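Local coordinates for protein naphthalene dioxygenase large subunit (Rhodococcus sp., PDB 2B1X) that forms the large subunit of a Rieske-type dioxygenase, carrying an Fe2/S2 cluster and a separate iron(III) ion, at residues 316-328 against 333-345. Numbering follows the deposited sequence.
Sequences APTAFLTLRLWHP and KMEVMSFFLVEKD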
loop_
_atom_site.group_PDB
_atom_site.type_symbol
_atom_site.label_atom_id
_atom_site.label_comp_id
_atom_site.label_asym_id
_atom_site.label_seq_id
_atom_site.Cartn_x
_atom_site.Cartn_y
_atom_site.Cartn_z
ATOM N N ALA A 316 -31.130 17.425 25.837
ATOM C CA ALA A 316 -30.360 18.080 26.891
ATOM C C ALA A 316 -29.027 17.373 27.055
ATOM O O ALA A 316 -28.941 16.134 26.936
ATOM C CB ALA A 316 -31.126 18.041 28.210
ATOM N N PRO A 317 -27.986 18.143 27.352
ATOM C CA PRO A 317 -26.637 17.581 27.419
ATOM C C PRO A 317 -26.425 16.669 28.632
ATOM O O PRO A 317 -27.042 16.831 29.676
ATOM C CB PRO A 317 -25.743 18.817 27.501
ATOM C CG PRO A 317 -26.587 19.880 28.076
ATOM C CD PRO A 317 -28.011 19.596 27.634
ATOM N N THR A 318 -25.554 15.688 28.467
ATOM C CA THR A 318 -25.030 14.947 29.598
ATOM C C THR A 318 -23.497 14.824 29.518
ATOM O O THR A 318 -22.907 14.953 28.438
ATOM C CB THR A 318 -25.880 13.633 29.951
ATOM O OG1 THR A 318 -25.068 12.485 30.186
ATOM C CG2 THR A 318 -26.895 13.244 28.882
ATOM N N ALA A 319 -22.877 14.726 30.686
ATOM C CA ALA A 319 -21.445 14.655 30.829
ATOM C C ALA A 319 -20.902 13.305 30.373
ATOM O O ALA A 319 -21.505 12.250 30.591
ATOM C CB ALA A 319 -21.052 14.913 32.291
ATOM N N PHE A 320 -19.749 13.338 29.720
ATOM C CA PHE A 320 -19.066 12.082 29.406
ATOM C C PHE A 320 -17.582 12.297 29.570
ATOM O O PHE A 320 -17.105 13.433 29.470
ATOM C CB PHE A 320 -19.419 11.600 28.003
ATOM C CG PHE A 320 -18.936 12.520 26.888
ATOM C CD1 PHE A 320 -17.631 12.404 26.366
ATOM C CD2 PHE A 320 -19.801 13.441 26.318
ATOM C CE1 PHE A 320 -17.211 13.214 25.320
ATOM C CE2 PHE A 320 -19.382 14.273 25.279
ATOM C CZ PHE A 320 -18.078 14.152 24.774
ATOM N N LEU A 321 -16.871 11.211 29.851
ATOM C CA LEU A 321 -15.424 11.211 29.933
ATOM C C LEU A 321 -14.848 10.303 28.852
ATOM O O LEU A 321 -15.277 9.149 28.710
ATOM C CB LEU A 321 -14.964 10.731 31.330
ATOM C CG LEU A 321 -13.441 10.548 31.484
ATOM C CD1 LEU A 321 -12.720 11.911 31.335
ATOM C CD2 LEU A 321 -13.097 9.865 32.823
ATOM N N THR A 322 -13.879 10.815 28.101
ATOM C CA THR A 322 -13.124 9.990 27.195
ATOM C C THR A 322 -11.625 10.214 27.412
ATOM O O THR A 322 -11.182 11.353 27.633
ATOM C CB THR A 322 -13.523 10.276 25.689
ATOM O OG1 THR A 322 -12.559 9.686 24.821
ATOM C CG2 THR A 322 -13.398 11.749 25.341
ATOM N N LEU A 323 -10.873 9.115 27.380
ATOM C CA LEU A 323 -9.414 9.135 27.319
ATOM C C LEU A 323 -9.051 8.609 25.942
ATOM O O LEU A 323 -9.700 7.704 25.439
ATOM C CB LEU A 323 -8.804 8.193 28.366
ATOM C CG LEU A 323 -8.971 8.391 29.879
ATOM C CD1 LEU A 323 -7.786 7.831 30.681
ATOM C CD2 LEU A 323 -9.385 9.818 30.349
ATOM N N ARG A 324 -8.013 9.140 25.327
ATOM C CA ARG A 324 -7.625 8.621 24.025
ATOM C C ARG A 324 -6.099 8.645 23.879
ATOM O O ARG A 324 -5.444 9.547 24.404
ATOM C CB ARG A 324 -8.301 9.437 22.898
ATOM C CG ARG A 324 -8.204 10.967 23.096
ATOM C CD ARG A 324 -9.450 11.600 23.771
ATOM N NE ARG A 324 -10.651 11.031 23.169
ATOM C CZ ARG A 324 -11.094 11.343 21.954
ATOM N NH1 ARG A 324 -10.477 12.303 21.240
ATOM N NH2 ARG A 324 -12.162 10.715 21.473
ATOM N N LEU A 325 -5.566 7.640 23.183
ATOM C CA LEU A 325 -4.198 7.594 22.715
ATOM C C LEU A 325 -4.062 8.055 21.277
ATOM O O LEU A 325 -4.830 7.652 20.373
ATOM C CB LEU A 325 -3.646 6.175 22.823
ATOM C CG LEU A 325 -3.337 5.720 24.269
ATOM C CD1 LEU A 325 -3.213 4.207 24.336
ATOM C CD2 LEU A 325 -2.049 6.433 24.794
ATOM N N TRP A 326 -3.069 8.898 21.046
ATOM C CA TRP A 326 -2.706 9.221 19.683
ATOM C C TRP A 326 -1.500 8.334 19.440
ATOM O O TRP A 326 -0.369 8.723 19.711
ATOM C CB TRP A 326 -2.382 10.718 19.519
ATOM C CG TRP A 326 -3.354 11.603 20.173
ATOM C CD1 TRP A 326 -3.160 12.383 21.314
ATOM C CD2 TRP A 326 -4.714 11.813 19.771
ATOM N NE1 TRP A 326 -4.318 13.059 21.606
ATOM C CE2 TRP A 326 -5.277 12.748 20.666
ATOM C CE3 TRP A 326 -5.513 11.321 18.710
ATOM C CZ2 TRP A 326 -6.603 13.183 20.569
ATOM C CZ3 TRP A 326 -6.848 11.780 18.609
ATOM C CH2 TRP A 326 -7.371 12.705 19.556
ATOM N N HIS A 327 -1.757 7.117 18.971
ATOM C CA HIS A 327 -0.664 6.151 18.845
ATOM C C HIS A 327 0.212 6.375 17.592
ATOM O O HIS A 327 -0.287 6.332 16.483
ATOM C CB HIS A 327 -1.175 4.702 18.903
ATOM C CG HIS A 327 -0.068 3.720 18.944
ATOM N ND1 HIS A 327 0.174 2.834 17.912
ATOM C CD2 HIS A 327 0.926 3.545 19.845
ATOM C CE1 HIS A 327 1.247 2.120 18.201
ATOM N NE2 HIS A 327 1.736 2.551 19.352
ATOM N N PRO A 328 1.518 6.592 17.756
ATOM C CA PRO A 328 2.386 6.864 16.598
ATOM C C PRO A 328 2.692 5.656 15.675
ATOM O O PRO A 328 3.296 4.628 16.096
ATOM C CB PRO A 328 3.693 7.360 17.245
ATOM C CG PRO A 328 3.753 6.632 18.543
ATOM C CD PRO A 328 2.276 6.600 19.033
ATOM N N LYS A 333 1.163 9.159 10.076
ATOM C CA LYS A 333 0.135 8.181 10.357
ATOM C C LYS A 333 -0.017 7.905 11.856
ATOM O O LYS A 333 0.953 7.842 12.584
ATOM C CB LYS A 333 0.472 6.897 9.591
ATOM C CG LYS A 333 -0.695 5.908 9.419
ATOM C CD LYS A 333 -0.223 4.645 8.663
ATOM C CE LYS A 333 -1.268 3.537 8.676
ATOM N NZ LYS A 333 -0.862 2.304 7.838
ATOM N N MET A 334 -1.248 7.810 12.340
ATOM C CA MET A 334 -1.418 7.417 13.723
ATOM C C MET A 334 -2.611 6.485 13.861
ATOM O O MET A 334 -3.448 6.421 12.953
ATOM C CB MET A 334 -1.550 8.671 14.605
ATOM C CG MET A 334 -2.882 9.457 14.371
ATOM S SD MET A 334 -3.302 10.488 15.813
ATOM C CE MET A 334 -4.027 11.905 14.977
ATOM N N GLU A 335 -2.693 5.780 14.989
ATOM C CA GLU A 335 -3.885 4.975 15.313
ATOM C C GLU A 335 -4.487 5.609 16.557
ATOM O O GLU A 335 -3.784 5.753 17.559
ATOM C CB GLU A 335 -3.519 3.504 15.569
ATOM C CG GLU A 335 -4.679 2.565 15.957
ATOM C CD GLU A 335 -4.257 1.090 16.036
ATOM O OE1 GLU A 335 -3.186 0.714 15.509
ATOM O OE2 GLU A 335 -4.983 0.275 16.615
ATOM N N VAL A 336 -5.734 6.064 16.462
ATOM C CA VAL A 336 -6.429 6.588 17.621
ATOM C C VAL A 336 -6.970 5.385 18.381
ATOM O O VAL A 336 -7.428 4.418 17.756
ATOM C CB VAL A 336 -7.591 7.523 17.255
ATOM C CG1 VAL A 336 -8.244 8.145 18.552
ATOM C CG2 VAL A 336 -7.132 8.628 16.298
ATOM N N MET A 337 -6.820 5.415 19.703
ATOM C CA MET A 337 -7.549 4.481 20.608
ATOM C C MET A 337 -8.407 5.327 21.524
ATOM O O MET A 337 -7.871 5.968 22.431
ATOM C CB MET A 337 -6.579 3.603 21.416
ATOM C CG MET A 337 -5.467 2.993 20.486
ATOM S SD MET A 337 -4.675 1.564 21.211
ATOM C CE MET A 337 -3.323 1.272 20.009
ATOM N N SER A 338 -9.729 5.315 21.313
ATOM C CA SER A 338 -10.632 6.188 22.064
ATOM C C SER A 338 -11.491 5.389 23.053
ATOM O O SER A 338 -12.271 4.524 22.662
ATOM C CB SER A 338 -11.531 6.985 21.124
ATOM O OG SER A 338 -12.357 7.835 21.898
ATOM N N PHE A 339 -11.289 5.669 24.332
ATOM C CA PHE A 339 -11.960 4.940 25.421
ATOM C C PHE A 339 -13.092 5.786 25.972
ATOM O O PHE A 339 -12.943 7.001 26.127
ATOM C CB PHE A 339 -10.961 4.689 26.558
ATOM C CG PHE A 339 -9.741 3.872 26.178
ATOM C CD1 PHE A 339 -8.638 4.456 25.543
ATOM C CD2 PHE A 339 -9.670 2.511 26.533
ATOM C CE1 PHE A 339 -7.485 3.693 25.223
ATOM C CE2 PHE A 339 -8.541 1.744 26.263
ATOM C CZ PHE A 339 -7.434 2.320 25.585
ATOM N N PHE A 340 -14.227 5.161 26.258
ATOM C CA PHE A 340 -15.303 5.823 27.003
ATOM C C PHE A 340 -15.299 5.283 28.425
ATOM O O PHE A 340 -15.242 4.062 28.626
ATOM C CB PHE A 340 -16.663 5.572 26.335
ATOM C CG PHE A 340 -17.852 5.952 27.201
ATOM C CD1 PHE A 340 -18.203 7.293 27.369
ATOM C CD2 PHE A 340 -18.573 4.982 27.867
ATOM C CE1 PHE A 340 -19.286 7.668 28.171
ATOM C CE2 PHE A 340 -19.677 5.335 28.700
ATOM C CZ PHE A 340 -20.025 6.686 28.844
ATOM N N LEU A 341 -15.360 6.186 29.418
ATOM C CA LEU A 341 -15.342 5.772 30.818
ATOM C C LEU A 341 -16.509 6.374 31.569
ATOM O O LEU A 341 -16.978 7.446 31.223
ATOM C CB LEU A 341 -14.038 6.176 31.509
ATOM C CG LEU A 341 -12.727 5.528 30.999
ATOM C CD1 LEU A 341 -12.206 6.268 29.846
ATOM C CD2 LEU A 341 -11.682 5.494 32.128
ATOM N N VAL A 342 -16.975 5.674 32.595
ATOM C CA VAL A 342 -18.067 6.184 33.447
ATOM C C VAL A 342 -17.921 5.550 34.838
ATOM O O VAL A 342 -17.358 4.447 34.989
ATOM C CB VAL A 342 -19.467 5.935 32.801
ATOM C CG1 VAL A 342 -19.807 4.428 32.726
ATOM C CG2 VAL A 342 -20.601 6.765 33.482
ATOM N N GLU A 343 -18.402 6.262 35.858
ATOM C CA GLU A 343 -18.276 5.804 37.236
ATOM C C GLU A 343 -19.045 4.500 37.355
ATOM O O GLU A 343 -20.179 4.422 36.881
ATOM C CB GLU A 343 -18.835 6.872 38.186
ATOM C CG GLU A 343 -17.898 8.063 38.416
ATOM C CD GLU A 343 -17.872 9.118 37.293
ATOM O OE1 GLU A 343 -17.028 10.041 37.402
ATOM O OE2 GLU A 343 -18.669 9.050 36.306
ATOM N N LYS A 344 -18.414 3.475 37.937
ATOM C CA LYS A 344 -19.038 2.152 38.071
ATOM C C LYS A 344 -20.416 2.213 38.744
ATOM O O LYS A 344 -21.314 1.450 38.380
ATOM C CB LYS A 344 -18.143 1.176 38.849
ATOM C CG LYS A 344 -16.870 0.723 38.103
ATOM C CD LYS A 344 -16.002 -0.167 39.005
ATOM C CE LYS A 344 -14.635 -0.419 38.376
ATOM N NZ LYS A 344 -13.587 0.598 38.802
ATOM N N ASP A 345 -20.565 3.107 39.722
ATOM C CA ASP A 345 -21.801 3.222 40.501
ATOM C C ASP A 345 -22.817 4.243 39.995
ATOM O O ASP A 345 -23.847 4.483 40.661
ATOM C CB ASP A 345 -21.504 3.521 41.980
ATOM C CG ASP A 345 -21.074 2.296 42.749
ATOM O OD1 ASP A 345 -21.239 1.158 42.238
ATOM O OD2 ASP A 345 -20.557 2.390 43.886
HETATM O O HOH W 1 -18.991 9.318 31.414
#
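Two donors grip the carbonyl oxygen of Phe339 from opposite faces of its plane: the hydroxyl Thr322 OG1 at 3.0 Å and the amide Leu323 N at 3.2 Å, the latter bond bent (N-H...O 139°). With OG1 anti to the backbone N (chi1 167°), Thr322 reaches this carbonyl and also accepts a bond from Arg324 NE, at 2.9 Å. The arginine chain, bent at chi2 and chi3, lays its CG over one face of the Trp326 ring, while NH2 makes a weak bond to Ser338 OG; the strongest polar partner of the arginine is Glu369, which forms a salt bridge with NH1, and Ser338 OG is also bonded to Tyr358. On the same side of the sheet, Met334 SD lies 3.7 Å from Trp326 CE3, an oblique Met-aromatic contact, and both methyls of Val336 touch CZ3 of that ring. The opposite face of the sheet, with Leu323, Leu325, Met337 and Leu341, is mostly apolar: Leu341 CD1 meets Leu323 CG at 3.9 Å, and Leu325 CB packs on Met337 CB. Where the strands splay, a water bridges Leu321 N and Leu341 O. The alternating pairs form an antiparallel ladder, and the short link makes it a buried beta hairpin, between strands 302-309 and 188-199 in the large sheet of the catalytic domain.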